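Local structure of serine--tRNA ligase (Pyrococcus horikoshii, 2DQ0) at residues R41-E46 with N90-L95; I192-L197 with T438-I443; L197-F202 with K432-Y437. The protein catalyses the ATP-dependent attachment of serine to tRNA(Ser), and probably also to tRNA(Sec), as a homodimeric class II synthetase. All blocks are in the same frame, centred on the assembly; numbering follows the deposited sequence.

Interaction 1 of 3, residues R41-E46 with N90-L95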
# COMPACT_ATOMS: atom_id res chain seq x y z
N ARG A 41 32.04 -30.95 9.45
CA ARG A 41 32.66 -31.28 10.73
C ARG A 41 34.02 -31.95 10.59
O ARG A 41 34.87 -31.84 11.48
CB ARG A 41 31.71 -32.15 11.58
CG ARG A 41 30.87 -33.14 10.79
CD ARG A 41 29.79 -33.81 11.66
NE ARG A 41 28.99 -32.83 12.40
CZ ARG A 41 29.34 -32.31 13.58
NH1 ARG A 41 30.47 -32.69 14.16
NH2 ARG A 41 28.56 -31.40 14.16
N THR A 42 34.26 -32.63 9.47
CA THR A 42 35.54 -33.28 9.29
C THR A 42 36.61 -32.22 9.11
O THR A 42 37.67 -32.27 9.75
CB THR A 42 35.53 -34.22 8.06
OG1 THR A 42 34.72 -35.37 8.35
CG2 THR A 42 36.94 -34.68 7.71
N LYS A 43 36.33 -31.24 8.25
CA LYS A 43 37.32 -30.20 8.02
C LYS A 43 37.61 -29.41 9.29
O LYS A 43 38.75 -29.02 9.54
CB LYS A 43 36.88 -29.26 6.90
CG LYS A 43 37.06 -29.85 5.53
CD LYS A 43 36.62 -28.88 4.45
CE LYS A 43 36.65 -29.57 3.10
NZ LYS A 43 37.97 -30.22 2.92
N LEU A 44 36.58 -29.18 10.10
CA LEU A 44 36.75 -28.46 11.34
C LEU A 44 37.66 -29.22 12.30
O LEU A 44 38.51 -28.62 12.96
CB LEU A 44 35.39 -28.20 11.98
CG LEU A 44 35.40 -27.55 13.37
CD1 LEU A 44 36.34 -26.33 13.41
CD2 LEU A 44 33.97 -27.16 13.72
N LYS A 45 37.50 -30.54 12.37
CA LYS A 45 38.34 -31.35 13.24
C LYS A 45 39.78 -31.26 12.71
O LYS A 45 40.74 -31.25 13.48
CB LYS A 45 37.85 -32.80 13.27
CG LYS A 45 38.40 -33.61 14.44
CD LYS A 45 38.12 -32.91 15.79
CE LYS A 45 38.58 -33.73 16.99
NZ LYS A 45 37.85 -35.04 17.12
N GLU A 46 39.90 -31.17 11.38
CA GLU A 46 41.21 -31.04 10.73
C GLU A 46 41.85 -29.74 11.20
O GLU A 46 43.03 -29.71 11.56
CB GLU A 46 41.03 -30.96 9.20
CG GLU A 46 41.86 -31.93 8.38
CD GLU A 46 43.35 -31.67 8.46
OE1 GLU A 46 43.96 -32.00 9.50
OE2 GLU A 46 43.92 -31.14 7.48
N ASN A 90 37.92 -21.30 4.82
CA ASN A 90 37.11 -20.83 3.72
C ASN A 90 36.34 -21.97 3.10
O ASN A 90 35.26 -21.77 2.55
CB ASN A 90 37.99 -20.11 2.70
CG ASN A 90 38.71 -18.92 3.31
OD1 ASN A 90 38.09 -18.06 3.96
ND2 ASN A 90 40.02 -18.86 3.13
N GLU A 91 36.87 -23.18 3.18
CA GLU A 91 36.16 -24.33 2.63
C GLU A 91 34.96 -24.63 3.53
O GLU A 91 33.91 -25.07 3.07
CB GLU A 91 37.06 -25.56 2.53
CG GLU A 91 38.00 -25.58 1.31
CD GLU A 91 38.97 -26.77 1.29
OE1 GLU A 91 39.92 -26.75 0.48
OE2 GLU A 91 38.79 -27.72 2.09
N VAL A 92 35.13 -24.37 4.83
CA VAL A 92 34.06 -24.63 5.78
C VAL A 92 32.96 -23.59 5.63
O VAL A 92 31.79 -23.87 5.90
CB VAL A 92 34.59 -24.64 7.22
CG1 VAL A 92 33.44 -24.57 8.21
CG2 VAL A 92 35.38 -25.92 7.45
N GLU A 93 33.31 -22.39 5.20
CA GLU A 93 32.29 -21.38 5.00
C GLU A 93 31.40 -21.81 3.85
O GLU A 93 30.19 -21.93 4.01
CB GLU A 93 32.91 -20.04 4.64
CG GLU A 93 33.34 -19.18 5.79
CD GLU A 93 33.79 -17.82 5.30
OE1 GLU A 93 32.97 -17.15 4.63
OE2 GLU A 93 34.95 -17.43 5.57
N GLU A 94 32.01 -22.05 2.69
CA GLU A 94 31.27 -22.45 1.50
C GLU A 94 30.35 -23.62 1.82
O GLU A 94 29.22 -23.67 1.33
CB GLU A 94 32.23 -22.82 0.35
CG GLU A 94 33.15 -24.00 0.65
CD GLU A 94 33.71 -24.67 -0.60
OE1 GLU A 94 32.91 -25.25 -1.38
OE2 GLU A 94 34.95 -24.64 -0.80
N LEU A 95 30.82 -24.54 2.64
CA LEU A 95 30.03 -25.69 3.03
C LEU A 95 28.78 -25.27 3.82
O LEU A 95 27.68 -25.76 3.55
CB LEU A 95 30.89 -26.65 3.85
CG LEU A 95 31.31 -28.00 3.25
CD1 LEU A 95 31.49 -27.93 1.74
CD2 LEU A 95 32.58 -28.42 3.95
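K43 of helix 28-65 meets E91, V92 and L95 of helix 72-103 in the long antiparallel coiled coil of the N-terminal extension, the arm that is involved in tRNA binding. Here the two helix axes approach to 9.6 Å and their N-to-C directions differ by 160°, with the CA atoms of K43 and V92 nearest each other across the pair. K43 carries most of the contact because a lysine can serve two purposes: its methylenes lie against apolar groups while its ammonium reaches a carboxylate. At its base, K43 CB rests 3.7 Å from V92 CG2, the methyl that lies anti to the carbonyl carbon of its own residue. Farther out, K43 CD approaches L95 CD2 at 4.1 Å and E91 CB at 3.9 Å. Chi2 and chi3 are extended, and the turn comes at the last torsion (chi4 -51°), which brings NZ round to the acid. There K43 NZ gives a 2.8 Å hydrogen bond to E91 OE2, part of a salt bridge, and comes at that oxygen nearly along its C-O axis. The two side chains cross at about a right angle, with E91 extended beyond CG. V92, short and branched, suits the inner position, where CG2 reaches the base of K43 across the pair; it also touches W40, while L95 touches E39 and K43 touches L88. The other carboxylate oxygen, E91 OE1, has a long, weak ion pair with R84. The chemistry is that of a partly buried helix pair in which a small apolar seam of valine, leucine and lysine methylenes is bordered by one cross-helix charge pair. That pair probably neutralises the lysine's charge where it emerges from the apolar seam, at the side of the coil.

Interaction 2 of 3, residues I192-L197 with T438-I443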
# COMPACT_ATOMS: atom_id res chain seq x y z
N ILE A 192 -20.55 0.24 1.23
CA ILE A 192 -19.57 -0.83 1.29
C ILE A 192 -18.24 -0.31 1.87
O ILE A 192 -17.48 -1.06 2.48
CB ILE A 192 -19.34 -1.45 -0.09
CG1 ILE A 192 -20.65 -2.03 -0.63
CG2 ILE A 192 -18.27 -2.54 0.00
CD1 ILE A 192 -21.25 -3.16 0.25
N VAL A 193 -17.94 0.97 1.66
CA VAL A 193 -16.72 1.55 2.20
C VAL A 193 -16.88 1.62 3.72
O VAL A 193 -15.95 1.30 4.47
CB VAL A 193 -16.43 2.96 1.64
CG1 VAL A 193 -15.25 3.58 2.35
CG2 VAL A 193 -16.12 2.88 0.15
N ILE A 194 -18.06 2.03 4.18
CA ILE A 194 -18.30 2.10 5.61
C ILE A 194 -18.25 0.70 6.21
O ILE A 194 -17.73 0.50 7.30
CB ILE A 194 -19.66 2.78 5.95
CG1 ILE A 194 -19.48 4.27 6.22
CG2 ILE A 194 -20.20 2.22 7.25
CD1 ILE A 194 -18.70 5.00 5.20
N LEU A 195 -18.80 -0.26 5.49
CA LEU A 195 -18.82 -1.64 5.97
C LEU A 195 -17.39 -2.20 6.15
O LEU A 195 -17.10 -2.91 7.12
CB LEU A 195 -19.62 -2.52 5.00
CG LEU A 195 -19.69 -3.99 5.39
CD1 LEU A 195 -20.33 -4.11 6.77
CD2 LEU A 195 -20.47 -4.74 4.36
N ASP A 196 -16.52 -1.88 5.19
CA ASP A 196 -15.14 -2.31 5.20
C ASP A 196 -14.48 -1.76 6.47
O ASP A 196 -13.93 -2.53 7.27
CB ASP A 196 -14.42 -1.79 3.95
CG ASP A 196 -12.98 -2.28 3.84
OD1 ASP A 196 -12.59 -2.70 2.74
OD2 ASP A 196 -12.22 -2.22 4.82
N LEU A 197 -14.54 -0.43 6.65
CA LEU A 197 -13.95 0.16 7.85
C LEU A 197 -14.55 -0.40 9.13
O LEU A 197 -13.83 -0.63 10.10
CB LEU A 197 -14.10 1.67 7.89
CG LEU A 197 -13.43 2.49 6.79
CD1 LEU A 197 -13.42 3.94 7.27
CD2 LEU A 197 -11.99 1.99 6.48
N THR A 438 -21.45 0.90 11.71
CA THR A 438 -21.94 1.36 10.41
C THR A 438 -22.96 2.49 10.42
O THR A 438 -22.92 3.38 9.57
CB THR A 438 -22.59 0.22 9.61
OG1 THR A 438 -23.66 -0.36 10.37
CG2 THR A 438 -21.57 -0.84 9.27
N GLY A 439 -23.90 2.41 11.36
CA GLY A 439 -24.95 3.40 11.42
C GLY A 439 -26.17 2.72 10.85
O GLY A 439 -27.11 2.37 11.57
N PHE A 440 -26.15 2.48 9.55
CA PHE A 440 -27.25 1.84 8.86
C PHE A 440 -27.38 0.36 9.26
O PHE A 440 -26.42 -0.25 9.67
CB PHE A 440 -27.01 1.97 7.37
CG PHE A 440 -25.69 1.42 6.91
CD1 PHE A 440 -25.56 0.06 6.60
CD2 PHE A 440 -24.59 2.26 6.73
CE1 PHE A 440 -24.34 -0.43 6.10
CE2 PHE A 440 -23.37 1.77 6.23
CZ PHE A 440 -23.24 0.43 5.91
N LYS A 441 -28.58 -0.20 9.14
CA LYS A 441 -28.80 -1.60 9.51
C LYS A 441 -28.91 -2.53 8.30
O LYS A 441 -28.82 -3.75 8.43
CB LYS A 441 -30.07 -1.74 10.35
CG LYS A 441 -30.03 -0.98 11.68
CD LYS A 441 -31.26 -1.28 12.51
CE LYS A 441 -31.30 -0.42 13.75
NZ LYS A 441 -31.25 1.02 13.42
N GLU A 442 -29.08 -1.94 7.13
CA GLU A 442 -29.17 -2.73 5.92
C GLU A 442 -28.73 -1.88 4.75
O GLU A 442 -28.56 -0.66 4.87
CB GLU A 442 -30.61 -3.19 5.70
CG GLU A 442 -31.63 -2.05 5.78
CD GLU A 442 -33.04 -2.48 5.38
OE1 GLU A 442 -33.49 -3.56 5.84
OE2 GLU A 442 -33.69 -1.73 4.61
N ILE A 443 -28.53 -2.51 3.60
CA ILE A 443 -28.15 -1.77 2.41
C ILE A 443 -29.19 -2.11 1.36
O ILE A 443 -29.36 -3.28 1.01
CB ILE A 443 -26.73 -2.13 1.90
CG1 ILE A 443 -25.71 -1.96 3.04
CG2 ILE A 443 -26.38 -1.22 0.72
CD1 ILE A 443 -24.34 -2.50 2.73
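I194 and T438 bring the backbones closest, with their CA atoms 6.1 Å apart; at the other end, the CA atoms of I192 and I443 are 8.7 Å apart. Segment 192-197 is helical throughout, whereas segment 438-443 leaves a helix at T438, turns at G439 and runs into strand 442-443. G439 has a positive phi of 103°, and at its backbone angles a side chain would jam against the preceding carbonyl oxygen, which explains the glycine. T438 OG1 closes the turn by donating a 2.8 Å hydrogen bond to F440 O, in the carbonyl plane. The F440 ring lies against T438, whose CB sits above the centre of one face. This is helped by F440 chi1 (56°), which sets CG between the backbone N and the carbonyl carbon. I194 then fills the corner: its CB lies in the ring plane at the edge, and its CG2 touches F440 CE2 obliquely at 3.4 Å and T438 CB at 3.9 Å. Farther along, the end methyls I192 CD1 and I443 CD1 meet at 4.0 Å, their side chains crossing at about a right angle. Branched isoleucines suit these buried places, offering methyls in several directions. I194 also packs on I208 of the second subunit. A long helix at the dimer interface, followed by strand 213-216, is consistent with motif 1 of class II synthetases, here backed by the C-terminal turn.

Interaction 3 of 3, residues L197-F202 with K432-Y437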
# COMPACT_ATOMS: atom_id res chain seq x y z
N LEU A 197 -14.54 -0.43 6.65
CA LEU A 197 -13.95 0.16 7.85
C LEU A 197 -14.55 -0.40 9.13
O LEU A 197 -13.83 -0.63 10.10
CB LEU A 197 -14.10 1.67 7.89
CG LEU A 197 -13.43 2.49 6.79
CD1 LEU A 197 -13.42 3.94 7.27
CD2 LEU A 197 -11.99 1.99 6.48
N ALA A 198 -15.87 -0.60 9.12
CA ALA A 198 -16.57 -1.12 10.29
C ALA A 198 -16.02 -2.48 10.68
O ALA A 198 -15.79 -2.74 11.86
CB ALA A 198 -18.07 -1.21 10.01
N LEU A 199 -15.81 -3.34 9.68
CA LEU A 199 -15.28 -4.68 9.93
C LEU A 199 -13.89 -4.64 10.59
O LEU A 199 -13.59 -5.46 11.45
CB LEU A 199 -15.26 -5.48 8.62
CG LEU A 199 -16.61 -6.09 8.21
CD1 LEU A 199 -16.60 -6.63 6.76
CD2 LEU A 199 -16.92 -7.21 9.17
N ILE A 200 -13.05 -3.69 10.18
CA ILE A 200 -11.73 -3.50 10.75
C ILE A 200 -11.86 -3.13 12.25
O ILE A 200 -11.28 -3.79 13.10
CB ILE A 200 -10.97 -2.36 9.98
CG1 ILE A 200 -10.53 -2.86 8.61
CG2 ILE A 200 -9.74 -1.87 10.78
CD1 ILE A 200 -9.94 -1.74 7.73
N ARG A 201 -12.63 -2.08 12.55
CA ARG A 201 -12.84 -1.66 13.93
C ARG A 201 -13.40 -2.76 14.83
O ARG A 201 -12.93 -2.96 15.94
CB ARG A 201 -13.77 -0.44 14.01
CG ARG A 201 -13.07 0.91 13.89
CD ARG A 201 -11.81 1.00 14.78
NE ARG A 201 -12.04 0.93 16.23
CZ ARG A 201 -12.37 1.97 17.00
NH1 ARG A 201 -12.54 1.79 18.30
NH2 ARG A 201 -12.54 3.18 16.47
N PHE A 202 -14.41 -3.47 14.34
CA PHE A 202 -15.00 -4.57 15.09
C PHE A 202 -13.91 -5.60 15.44
O PHE A 202 -13.68 -5.88 16.61
CB PHE A 202 -16.11 -5.20 14.25
CG PHE A 202 -16.60 -6.52 14.77
CD1 PHE A 202 -17.20 -6.62 16.01
CD2 PHE A 202 -16.46 -7.66 13.99
CE1 PHE A 202 -17.66 -7.85 16.48
CE2 PHE A 202 -16.93 -8.90 14.44
CZ PHE A 202 -17.53 -9.00 15.68
N LYS A 432 -26.40 -7.22 13.47
CA LYS A 432 -26.58 -6.27 14.57
C LYS A 432 -25.27 -5.82 15.25
O LYS A 432 -25.10 -4.66 15.59
CB LYS A 432 -27.55 -6.87 15.62
CG LYS A 432 -28.82 -7.46 14.98
CD LYS A 432 -29.66 -8.34 15.94
CE LYS A 432 -30.72 -9.20 15.20
NZ LYS A 432 -31.86 -8.43 14.62
N VAL A 433 -24.34 -6.74 15.43
CA VAL A 433 -23.08 -6.42 16.07
C VAL A 433 -22.35 -5.26 15.40
O VAL A 433 -21.60 -4.55 16.07
CB VAL A 433 -22.11 -7.61 16.06
CG1 VAL A 433 -21.04 -7.42 17.13
CG2 VAL A 433 -22.87 -8.90 16.27
N LEU A 434 -22.55 -5.07 14.10
CA LEU A 434 -21.88 -3.99 13.37
C LEU A 434 -22.63 -2.66 13.34
O LEU A 434 -22.06 -1.63 12.96
CB LEU A 434 -21.54 -4.40 11.93
CG LEU A 434 -20.66 -5.64 11.73
CD1 LEU A 434 -20.60 -6.03 10.28
CD2 LEU A 434 -19.28 -5.36 12.28
N TRP A 435 -23.90 -2.66 13.73
CA TRP A 435 -24.71 -1.43 13.71
C TRP A 435 -24.04 -0.24 14.42
O TRP A 435 -24.17 0.91 13.98
CB TRP A 435 -26.08 -1.68 14.34
CG TRP A 435 -26.97 -2.64 13.60
CD1 TRP A 435 -26.72 -3.26 12.41
CD2 TRP A 435 -28.27 -3.08 14.01
NE1 TRP A 435 -27.78 -4.06 12.05
CE2 TRP A 435 -28.74 -3.97 13.02
CE3 TRP A 435 -29.07 -2.81 15.13
CZ2 TRP A 435 -29.99 -4.59 13.11
CZ3 TRP A 435 -30.31 -3.43 15.22
CH2 TRP A 435 -30.76 -4.31 14.21
N LYS A 436 -23.34 -0.50 15.53
CA LYS A 436 -22.70 0.59 16.24
C LYS A 436 -21.57 1.17 15.38
O LYS A 436 -21.23 2.35 15.52
CB LYS A 436 -22.17 0.14 17.61
CG LYS A 436 -21.15 -1.00 17.60
CD LYS A 436 -20.82 -1.38 19.05
CE LYS A 436 -20.01 -2.68 19.17
NZ LYS A 436 -20.83 -3.94 19.11
N TYR A 437 -21.03 0.36 14.47
CA TYR A 437 -19.94 0.84 13.62
C TYR A 437 -20.38 1.44 12.29
O TYR A 437 -19.75 2.39 11.81
CB TYR A 437 -18.96 -0.28 13.33
CG TYR A 437 -18.33 -0.90 14.54
CD1 TYR A 437 -18.77 -2.13 15.01
CD2 TYR A 437 -17.27 -0.27 15.21
CE1 TYR A 437 -18.16 -2.74 16.12
CE2 TYR A 437 -16.66 -0.87 16.32
CZ TYR A 437 -17.11 -2.11 16.76
OH TYR A 437 -16.50 -2.73 17.83
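V433 begins the contact by setting CG1, the methyl anti to its backbone N, 3.5 Å from F202 CE1, where the two side chains cross obliquely. L434, next in sequence, divides its two methyls between neighbours nearly one helical turn apart: CD1 lies 4.0 Å from L199 CD2, and CD2 lies 3.7 Å from F202 CB. A forked leucine suits this task. K436 folds back, its NZ donating a 3.2 Å hydrogen bond to a lone pair of V433 O, while its CG lies over one face of the Y437 ring. Y437, the last residue, lies against helix 190-209. Its CB meets A198 CB at 3.6 Å, a closeness that the small alanine permits. Above the ring face opposite K436 lie A198 O and F202 N, both offset toward the rim. R201 CB approaches Y437 CD2 obliquely at 3.7 Å, and F202 CB sits at the same distance from Y437 CE1. The phenol OH is hydrogen-bonded to D205, which also holds R201 in a salt bridge. An alanine at Y437 would probably leave D205 without its hydroxyl partner and open a gap between K436 and the helix backbone. R201 NH2 also bonds to Y437 O of the second subunit, and the same bond recurs in reverse. Such a twofold-related exchange, each subunit giving an arginine and receiving one, is characteristic of a symmetric homodimer interface.

How the interactions relate
Interaction 1 comes first along the chain and closes before the others open; its centre lies 63 Å from that of interaction 2 and 59 Å from that of interaction 3, on the opposite side of the chain's centre. It belongs to the tRNA-binding arm, which thus projects far from the other two. Interactions 2 and 3 are neighbours, with centres 8 Å apart. They use consecutive parts of helix 190-209, share L197 and both reach the second subunit, and interaction 3 is nested inside the loop that interaction 2 closes. Together they join helix 435-438 and strand 442-443, near the C-terminus, to the dimer-interface helix of the catalytic core.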